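Local structure of GAF domain/HD domain protein (Geobacter sulfurreducens, 3EEA) at residues Val29-Ile34 against Val124-Thr129; Met86-Gly91 against Asn106-Ala111; Lys19-Leu24 against Asp145-Ala150. The protein is of unknown biological role, though the full-length protein may act as a phosphatase, with this chain forming its GAF domain beside an HD domain. One frame throughout, in Å; residues are numbered along the deposited sequence.

The three contacts show how a GAF domain is closed by pairing separate parts of its chain. Contact 1 and contact 2 belong to one antiparallel sheet, where strand 33-39 borders 119-129, which borders 107-116, which borders 85-87; their centres are about 10 Å apart. Contact 3 lies outside the sheet, between helices 14-28 and 137-158, with its centre about 13 Å from that of contact 1 and about 21 Å from that of contact 2. Along the chain, contact 3 embraces contact 1, which embraces contact 2. Helices 14-28 and 137-158 cover one face of the sheet, while the opposite face contributes residues to the pocket that holds a polyether molecule.

Contact 1: Val29-Ile34 against Val124-Thr129; sequences VKTRWI and VFMART
R32 and W33 meet A127 in a classic beta bulge, an interruption in the antiparallel pairing of strands 33-39 and 119-129, beyond which I34 and M126 form a non-hydrogen-bonded pair. Both amide groups of the bulge converge on one carbonyl: R32 N lies 2.7 Å from A127 O, whereas the bond from W33 N to it is weak. In return A127 N donates to W33 O at 3.0 Å.

One side-chain contact of this GAF sheet is a CH-pi interaction. A127 CB sits over the middle of the six-membered ring of W33, 3.4 Å from its centroid and 11° off the normal. With chi1 at 51°, W33 CG lies between the backbone N and the carbonyl carbon, and the indole spreads across the neighbouring strand. R32, W33 and F125 all border the pocket containing the polyether, probably a crystallisation molecule. An alanine in place of W33 would probably leave A127 CB without its aromatic cover and open a gap in the pocket wall.

The other face holds I34, V124 and M126, beneath the helices 14-28 and 137-158. I34 lies alongside V124 and M126, pointing the same way, with its CG2 3.7 Å from V124 CG1. M126 bends at its last torsion, chi3 67°, and CE is pressed to 3.3 Å from T31 CG2, a tight fit for two carbons.

At the end of the pairing, the guanidinium of R128 is held by several groups. E139 forms a salt bridge with its NH1, P133 O accepts another bond from that nitrogen, and F135 makes a cation-pi contact. R128 NH2 donates to a lone pair of K30 O at 2.7 Å, almost perfectly straight, with the oxygen in the guanidinium plane.

Contact 2: Met86-Gly91 against Asn106-Ala111; sequences MLTDPG and NLCVLA
V109 O receives two hydrogens from the edge strand: the amide of L87, with L87 N 2.8 Å away, and a weaker CA-H contact from M86 CA at 3.2 Å. The reciprocal bond runs from V109 N to L87 O, also at 2.8 Å and nearly straight at 171°. The two bonds make L87 and V109 a hydrogen-bonded antiparallel pair, with M86 and L110 next to it as a non-hydrogen-bonded pair. They attach the short strand 85-87, outermost within this chain, to strand 107-116 of the GAF sheet.

M86 and L110 share one face with C108. M86 CG stands anti to the backbone N (chi1 -179°), a position that brings it 3.9 Å from C108 SG. The sulfurs follow, with M86 SD 3.8 Å from C108 SG, a van der Waals approach of two soft atoms. M86 CB rests 4.1 Å from L110 CD1, and L110 also packs on T140 and I143 of helix 137-158.

On the V109 side, loop residue P90 packs its CG 4.2 Å from V109 CG2. L87 and P90 both touch L96, and L87 also reaches L74; together with L107, L74 and L96 border the polyether pocket. Beyond the paired residues, R130 NE holds T88 O by a hydrogen bond.

Across the contact the polar bonding is confined to main-chain groups, while carbon and sulfur do the side-chain work, which implies that backbone pairing sets the alignment and apolar packing fills the faces.

Contact 3: Lys19-Leu24 against Asp145-Ala150; sequences KDLSRL and DLVSHA
L21 and A150 meet where helices 14-28 and 137-158 pack side by side as an antiparallel pair on one face of the GAF sheet. L21 CD2 touches A150 CB at 3.6 Å. The other methyl of L21, CD1, rests against the opposing backbone, 3.8 Å from L146 O and 4.0 Å from L146 CB. One turn further on, L24 crosses L146 at about a right angle, L24 CD2 lying 3.8 Å from L146 CD1. Both leucines of helix 14-28 carry CG anti to the backbone N, chi1 171° in L21, which places CG on the side toward helix 137-158.

Helix geometry positions this first shell. The axes of the two short segments approach to 10.5 Å, their N-to-C directions 173° apart and thus nearly antiparallel. The oxygen beneath L21 CD1 is already engaged, since A150 N donates to L146 O. L25 and L28 extend the leucine surface around L146, while V147 leans on V112 and M114 of the sheet.

Further out, R23 NH2 forms an intersubunit salt bridge with D145 OD1 of the second subunit, on whose H149 L146 packs. H149 meets H149 of the second subunit with ring planes at about 45°, while D145 O sits 3.1 Å above the centre of the H149 ring in its own helix.

Contact 1: Val29-Ile34 against Val124-Thr129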
loop_
_atom_site.group_PDB
_atom_site.type_symbol
_atom_site.label_atom_id
_atom_site.label_comp_id
_atom_site.label_asym_id
_atom_site.label_seq_id
_atom_site.Cartn_x
_atom_site.Cartn_y
_atom_site.Cartn_z
ATOM N N VAL A 29 0.978 3.866 -10.311
ATOM C CA VAL A 29 0.934 5.184 -10.940
ATOM C C VAL A 29 2.055 5.223 -11.943
ATOM O O VAL A 29 3.185 4.919 -11.612
ATOM C CB VAL A 29 1.102 6.326 -9.891
ATOM C CG1 VAL A 29 1.099 7.726 -10.581
ATOM C CG2 VAL A 29 0.003 6.285 -8.788
ATOM N N LYS A 30 1.746 5.558 -13.195
ATOM C CA LYS A 30 2.787 5.662 -14.248
ATOM C C LYS A 30 3.748 6.809 -13.904
ATOM O O LYS A 30 3.337 7.962 -13.694
ATOM C CB LYS A 30 2.149 5.877 -15.635
ATOM C CG LYS A 30 1.367 4.655 -16.081
ATOM C CD LYS A 30 0.676 4.809 -17.460
ATOM C CE LYS A 30 -0.084 3.515 -17.866
ATOM N NZ LYS A 30 -0.783 3.659 -19.197
ATOM N N THR A 31 5.033 6.482 -13.817
ATOM C CA THR A 31 6.046 7.458 -13.439
ATOM C C THR A 31 7.359 7.148 -14.163
ATOM O O THR A 31 7.634 5.976 -14.499
ATOM C CB THR A 31 6.326 7.374 -11.886
ATOM O OG1 THR A 31 7.025 6.154 -11.582
ATOM C CG2 THR A 31 5.067 7.375 -11.106
ATOM N N ARG A 32 8.165 8.165 -14.422
ATOM C CA ARG A 32 9.511 7.937 -14.932
ATOM C C ARG A 32 10.464 7.479 -13.811
ATOM O O ARG A 32 11.256 6.516 -13.952
ATOM C CB ARG A 32 9.975 9.207 -15.579
ATOM C CG ARG A 32 11.341 9.174 -16.216
ATOM C CD ARG A 32 11.691 10.546 -16.663
ATOM N NE ARG A 32 13.056 10.601 -17.159
ATOM C CZ ARG A 32 13.405 10.279 -18.408
ATOM N NH1 ARG A 32 12.490 9.834 -19.274
ATOM N NH2 ARG A 32 14.678 10.365 -18.775
ATOM N N TRP A 33 10.426 8.186 -12.696
ATOM C CA TRP A 33 11.226 7.791 -11.556
ATOM C C TRP A 33 10.650 8.321 -10.245
ATOM O O TRP A 33 9.712 9.153 -10.267
ATOM C CB TRP A 33 12.650 8.266 -11.708
ATOM C CG TRP A 33 12.891 9.660 -12.019
ATOM C CD1 TRP A 33 13.421 10.136 -13.210
ATOM C CD2 TRP A 33 12.868 10.809 -11.118
ATOM N NE1 TRP A 33 13.605 11.472 -13.137
ATOM C CE2 TRP A 33 13.287 11.927 -11.875
ATOM C CE3 TRP A 33 12.444 11.008 -9.791
ATOM C CZ2 TRP A 33 13.344 13.222 -11.347
ATOM C CZ3 TRP A 33 12.497 12.310 -9.249
ATOM C CH2 TRP A 33 12.924 13.406 -10.040
ATOM N N ILE A 34 11.177 7.763 -9.161
ATOM C CA ILE A 34 10.849 8.069 -7.769
ATOM C C ILE A 34 12.143 8.222 -6.982
ATOM O O ILE A 34 13.085 7.441 -7.159
ATOM C CB ILE A 34 9.999 6.940 -7.100
ATOM C CG1 ILE A 34 8.810 6.620 -7.998
ATOM C CG2 ILE A 34 9.622 7.339 -5.653
ATOM C CD1 ILE A 34 7.777 5.578 -7.453
ATOM N N VAL A 124 9.033 12.155 -0.712
ATOM C CA VAL A 124 9.015 11.294 -1.907
ATOM C C VAL A 124 8.773 12.202 -3.095
ATOM O O VAL A 124 7.749 12.922 -3.141
ATOM C CB VAL A 124 7.900 10.231 -1.819
ATOM C CG1 VAL A 124 7.834 9.355 -3.087
ATOM C CG2 VAL A 124 8.101 9.360 -0.579
ATOM N N PHE A 125 9.690 12.187 -4.053
ATOM C CA PHE A 125 9.501 12.917 -5.298
ATOM C C PHE A 125 9.243 11.933 -6.451
ATOM O O PHE A 125 9.909 10.886 -6.563
ATOM C CB PHE A 125 10.714 13.721 -5.588
ATOM C CG PHE A 125 11.098 14.676 -4.468
ATOM C CD1 PHE A 125 10.496 15.912 -4.373
ATOM C CD2 PHE A 125 12.009 14.295 -3.481
ATOM C CE1 PHE A 125 10.850 16.792 -3.340
ATOM C CE2 PHE A 125 12.376 15.164 -2.444
ATOM C CZ PHE A 125 11.770 16.402 -2.363
ATOM N N MET A 126 8.262 12.246 -7.264
ATOM C CA MET A 126 7.840 11.395 -8.388
ATOM C C MET A 126 7.827 12.273 -9.607
ATOM O O MET A 126 7.449 13.427 -9.513
ATOM C CB MET A 126 6.469 10.818 -8.127
ATOM C CG MET A 126 6.517 9.812 -6.911
ATOM S SD MET A 126 4.935 9.089 -6.546
ATOM C CE MET A 126 4.621 8.102 -7.945
ATOM N N ALA A 127 8.301 11.730 -10.732
ATOM C CA ALA A 127 8.467 12.513 -11.943
ATOM C C ALA A 127 7.937 11.741 -13.133
ATOM O O ALA A 127 8.067 10.522 -13.193
ATOM C CB ALA A 127 9.976 12.843 -12.176
ATOM N N ARG A 128 7.368 12.477 -14.060
ATOM C CA ARG A 128 7.220 11.997 -15.427
ATOM C C ARG A 128 7.409 13.132 -16.443
ATOM O O ARG A 128 7.434 14.331 -16.080
ATOM C CB ARG A 128 5.943 11.181 -15.630
ATOM C CG ARG A 128 4.765 11.718 -15.164
ATOM C CD ARG A 128 3.712 10.597 -15.094
ATOM N NE ARG A 128 2.427 11.196 -15.091
ATOM C CZ ARG A 128 1.286 10.711 -14.599
ATOM N NH1 ARG A 128 0.247 11.495 -14.705
ATOM N NH2 ARG A 128 1.158 9.543 -14.002
ATOM N N THR A 129 7.623 12.754 -17.711
ATOM C CA THR A 129 7.961 13.759 -18.710
ATOM C C THR A 129 6.751 14.596 -18.935
ATOM O O THR A 129 5.629 14.100 -18.809
ATOM C CB THR A 129 8.472 13.135 -20.016
ATOM O OG1 THR A 129 7.549 12.133 -20.452
ATOM C CG2 THR A 129 9.846 12.492 -19.760
#

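Contact 2: Met86-Gly91 against Asn106-Ala111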
loop_
_atom_site.group_PDB
_atom_site.type_symbol
_atom_site.label_atom_id
_atom_site.label_comp_id
_atom_site.label_asym_id
_atom_site.label_seq_id
_atom_site.Cartn_x
_atom_site.Cartn_y
_atom_site.Cartn_z
ATOM N N MET A 86 3.138 20.261 -6.483
ATOM C CA MET A 86 3.501 19.748 -7.821
ATOM C C MET A 86 4.010 20.876 -8.721
ATOM O O MET A 86 3.379 21.922 -8.790
ATOM C CB MET A 86 2.297 19.071 -8.475
ATOM C CG MET A 86 2.572 18.453 -9.894
ATOM S SD MET A 86 1.192 17.442 -10.492
ATOM C CE MET A 86 -0.030 18.751 -10.881
ATOM N N LEU A 87 5.135 20.661 -9.395
ATOM C CA LEU A 87 5.606 21.590 -10.410
ATOM C C LEU A 87 5.394 20.995 -11.764
ATOM O O LEU A 87 5.982 19.948 -12.074
ATOM C CB LEU A 87 7.085 21.847 -10.243
ATOM C CG LEU A 87 7.482 22.698 -9.074
ATOM C CD1 LEU A 87 8.981 22.850 -9.091
ATOM C CD2 LEU A 87 6.769 24.081 -9.137
ATOM N N THR A 88 4.578 21.664 -12.578
ATOM C CA THR A 88 4.306 21.168 -13.912
ATOM C C THR A 88 5.271 21.761 -14.941
ATOM O O THR A 88 5.313 21.282 -16.063
ATOM C CB THR A 88 2.826 21.387 -14.329
ATOM O OG1 THR A 88 2.533 22.777 -14.336
ATOM C CG2 THR A 88 1.877 20.657 -13.348
ATOM N N ASP A 89 6.058 22.763 -14.542
ATOM C CA ASP A 89 7.048 23.392 -15.413
ATOM C C ASP A 89 8.289 23.787 -14.584
ATOM O O ASP A 89 8.548 24.973 -14.329
ATOM C CB ASP A 89 6.419 24.610 -16.108
ATOM C CG ASP A 89 7.233 25.113 -17.307
ATOM O OD1 ASP A 89 8.259 24.500 -17.699
ATOM O OD2 ASP A 89 6.837 26.157 -17.866
ATOM N N PRO A 90 9.058 22.782 -14.139
ATOM C CA PRO A 90 10.190 23.080 -13.270
ATOM C C PRO A 90 11.249 23.945 -13.942
ATOM O O PRO A 90 11.822 24.816 -13.288
ATOM C CB PRO A 90 10.755 21.691 -12.916
ATOM C CG PRO A 90 9.677 20.726 -13.240
ATOM C CD PRO A 90 8.897 21.336 -14.364
ATOM N N GLY A 91 11.492 23.712 -15.231
ATOM C CA GLY A 91 12.439 24.517 -16.005
ATOM C C GLY A 91 12.352 26.016 -15.733
ATOM O O GLY A 91 13.375 26.697 -15.550
ATOM N N ASN A 106 12.420 18.807 -18.325
ATOM C CA ASN A 106 11.489 18.001 -19.132
ATOM C C ASN A 106 10.425 17.262 -18.332
ATOM O O ASN A 106 9.722 16.369 -18.887
ATOM C CB ASN A 106 12.249 16.950 -19.955
ATOM C CG ASN A 106 12.956 17.537 -21.167
ATOM O OD1 ASN A 106 13.922 16.941 -21.672
ATOM N ND2 ASN A 106 12.497 18.696 -21.634
ATOM N N LEU A 107 10.305 17.599 -17.041
ATOM C CA LEU A 107 9.542 16.764 -16.097
ATOM C C LEU A 107 8.412 17.499 -15.368
ATOM O O LEU A 107 8.490 18.697 -15.168
ATOM C CB LEU A 107 10.526 16.137 -15.087
ATOM C CG LEU A 107 11.682 15.266 -15.599
ATOM C CD1 LEU A 107 12.689 14.894 -14.471
ATOM C CD2 LEU A 107 11.243 13.974 -16.259
ATOM N N CYS A 108 7.329 16.777 -15.069
ATOM C CA CYS A 108 6.309 17.191 -14.125
ATOM C C CYS A 108 6.767 16.539 -12.801
ATOM O O CYS A 108 7.021 15.330 -12.803
ATOM C CB CYS A 108 4.949 16.625 -14.567
ATOM S SG CYS A 108 3.676 16.818 -13.288
ATOM N N VAL A 109 6.890 17.309 -11.712
ATOM C CA VAL A 109 7.413 16.747 -10.426
ATOM C C VAL A 109 6.446 16.941 -9.272
ATOM O O VAL A 109 5.970 18.045 -9.005
ATOM C CB VAL A 109 8.808 17.265 -10.048
ATOM C CG1 VAL A 109 9.267 16.614 -8.703
ATOM C CG2 VAL A 109 9.828 17.034 -11.208
ATOM N N LEU A 110 6.092 15.819 -8.650
ATOM C CA LEU A 110 5.247 15.820 -7.510
ATOM C C LEU A 110 6.118 15.580 -6.268
ATOM O O LEU A 110 6.870 14.608 -6.226
ATOM C CB LEU A 110 4.193 14.750 -7.644
ATOM C CG LEU A 110 3.298 14.499 -6.462
ATOM C CD1 LEU A 110 2.316 15.660 -6.243
ATOM C CD2 LEU A 110 2.541 13.162 -6.657
ATOM N N ALA A 111 5.997 16.463 -5.289
ATOM C CA ALA A 111 6.753 16.400 -4.017
ATOM C C ALA A 111 5.780 16.093 -2.874
ATOM O O ALA A 111 4.911 16.911 -2.565
ATOM C CB ALA A 111 7.427 17.737 -3.784
#

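Contact 3: Lys19-Leu24 against Asp145-Ala150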
loop_
_atom_site.group_PDB
_atom_site.type_symbol
_atom_site.label_atom_id
_atom_site.label_comp_id
_atom_site.label_asym_id
_atom_site.label_seq_id
_atom_site.Cartn_x
_atom_site.Cartn_y
_atom_site.Cartn_z
ATOM N N LYS A 19 11.951 0.455 -0.303
ATOM C CA LYS A 19 11.957 -0.380 -1.518
ATOM C C LYS A 19 10.544 -0.868 -1.860
ATOM O O LYS A 19 10.101 -0.781 -3.001
ATOM C CB LYS A 19 12.847 -1.623 -1.353
ATOM C CG LYS A 19 14.327 -1.395 -1.483
ATOM C CD LYS A 19 15.109 -2.715 -1.478
ATOM C CE LYS A 19 14.944 -3.484 -2.806
ATOM N NZ LYS A 19 16.227 -4.136 -3.219
ATOM N N ASP A 20 9.850 -1.416 -0.872
ATOM C CA ASP A 20 8.521 -1.952 -1.133
ATOM C C ASP A 20 7.572 -0.798 -1.528
ATOM O O ASP A 20 6.771 -0.958 -2.473
ATOM C CB ASP A 20 7.957 -2.689 0.073
ATOM C CG ASP A 20 8.632 -4.021 0.338
ATOM O OD1 ASP A 20 9.313 -4.579 -0.572
ATOM O OD2 ASP A 20 8.477 -4.513 1.504
ATOM N N LEU A 21 7.649 0.323 -0.805
ATOM C CA LEU A 21 6.835 1.539 -1.138
ATOM C C LEU A 21 7.086 1.970 -2.580
ATOM O O LEU A 21 6.129 2.185 -3.347
ATOM C CB LEU A 21 7.124 2.681 -0.209
ATOM C CG LEU A 21 6.500 4.033 -0.608
ATOM C CD1 LEU A 21 4.952 3.951 -0.543
ATOM C CD2 LEU A 21 6.987 5.177 0.260
ATOM N N SER A 22 8.357 2.116 -2.959
ATOM C CA SER A 22 8.717 2.552 -4.315
ATOM C C SER A 22 8.206 1.622 -5.394
ATOM O O SER A 22 7.601 2.072 -6.405
ATOM C CB SER A 22 10.232 2.792 -4.425
ATOM O OG SER A 22 10.628 3.747 -3.427
ATOM N N ARG A 23 8.342 0.323 -5.172
ATOM C CA ARG A 23 7.847 -0.650 -6.147
ATOM C C ARG A 23 6.316 -0.527 -6.335
ATOM O O ARG A 23 5.783 -0.540 -7.491
ATOM C CB ARG A 23 8.227 -2.044 -5.651
ATOM C CG ARG A 23 7.627 -3.162 -6.354
ATOM C CD ARG A 23 8.220 -4.422 -5.758
ATOM N NE ARG A 23 7.236 -5.479 -5.745
ATOM C CZ ARG A 23 6.940 -6.204 -6.805
ATOM N NH1 ARG A 23 7.586 -5.980 -7.949
ATOM N NH2 ARG A 23 6.013 -7.164 -6.720
ATOM N N LEU A 24 5.601 -0.466 -5.220
ATOM C CA LEU A 24 4.137 -0.393 -5.270
ATOM C C LEU A 24 3.658 0.891 -5.951
ATOM O O LEU A 24 2.746 0.835 -6.788
ATOM C CB LEU A 24 3.536 -0.493 -3.879
ATOM C CG LEU A 24 2.030 -0.644 -3.812
ATOM C CD1 LEU A 24 1.590 -1.858 -4.632
ATOM C CD2 LEU A 24 1.587 -0.713 -2.356
ATOM N N ASP A 145 -1.756 8.559 0.327
ATOM C CA ASP A 145 -2.156 7.478 1.242
ATOM C C ASP A 145 -1.012 6.510 1.508
ATOM O O ASP A 145 -0.663 6.220 2.683
ATOM C CB ASP A 145 -3.344 6.738 0.663
ATOM C CG ASP A 145 -4.661 7.490 0.838
ATOM O OD1 ASP A 145 -4.790 8.268 1.785
ATOM O OD2 ASP A 145 -5.609 7.181 0.062
ATOM N N LEU A 146 -0.410 6.017 0.411
ATOM C CA LEU A 146 0.630 4.961 0.509
ATOM C C LEU A 146 1.893 5.507 1.215
ATOM O O LEU A 146 2.446 4.883 2.103
ATOM C CB LEU A 146 0.965 4.411 -0.861
ATOM C CG LEU A 146 -0.126 3.512 -1.448
ATOM C CD1 LEU A 146 0.343 2.857 -2.745
ATOM C CD2 LEU A 146 -0.591 2.457 -0.491
ATOM N N VAL A 147 2.262 6.740 0.907
ATOM C CA VAL A 147 3.390 7.392 1.536
ATOM C C VAL A 147 3.098 7.603 3.008
ATOM O O VAL A 147 3.964 7.443 3.836
ATOM C CB VAL A 147 3.764 8.725 0.836
ATOM C CG1 VAL A 147 4.817 9.578 1.637
ATOM C CG2 VAL A 147 4.228 8.434 -0.582
ATOM N N SER A 148 1.859 7.946 3.359
ATOM C CA SER A 148 1.525 8.153 4.744
ATOM C C SER A 148 1.581 6.878 5.519
ATOM O O SER A 148 1.991 6.882 6.677
ATOM C CB SER A 148 0.176 8.815 4.914
ATOM O OG SER A 148 0.270 10.094 4.330
ATOM N N HIS A 149 1.170 5.756 4.892
ATOM C CA HIS A 149 1.336 4.477 5.518
ATOM C C HIS A 149 2.799 4.121 5.810
ATOM O O HIS A 149 3.132 3.635 6.916
ATOM C CB HIS A 149 0.713 3.374 4.671
ATOM C CG HIS A 149 -0.732 3.556 4.406
ATOM N ND1 HIS A 149 -1.379 2.883 3.389
ATOM C CD2 HIS A 149 -1.648 4.375 4.970
ATOM C CE1 HIS A 149 -2.635 3.286 3.344
ATOM N NE2 HIS A 149 -2.831 4.176 4.294
ATOM N N ALA A 150 3.665 4.311 4.796
ATOM C CA ALA A 150 5.077 4.023 4.911
ATOM C C ALA A 150 5.711 4.910 5.945
ATOM O O ALA A 150 6.557 4.429 6.754
ATOM C CB ALA A 150 5.826 4.175 3.503
#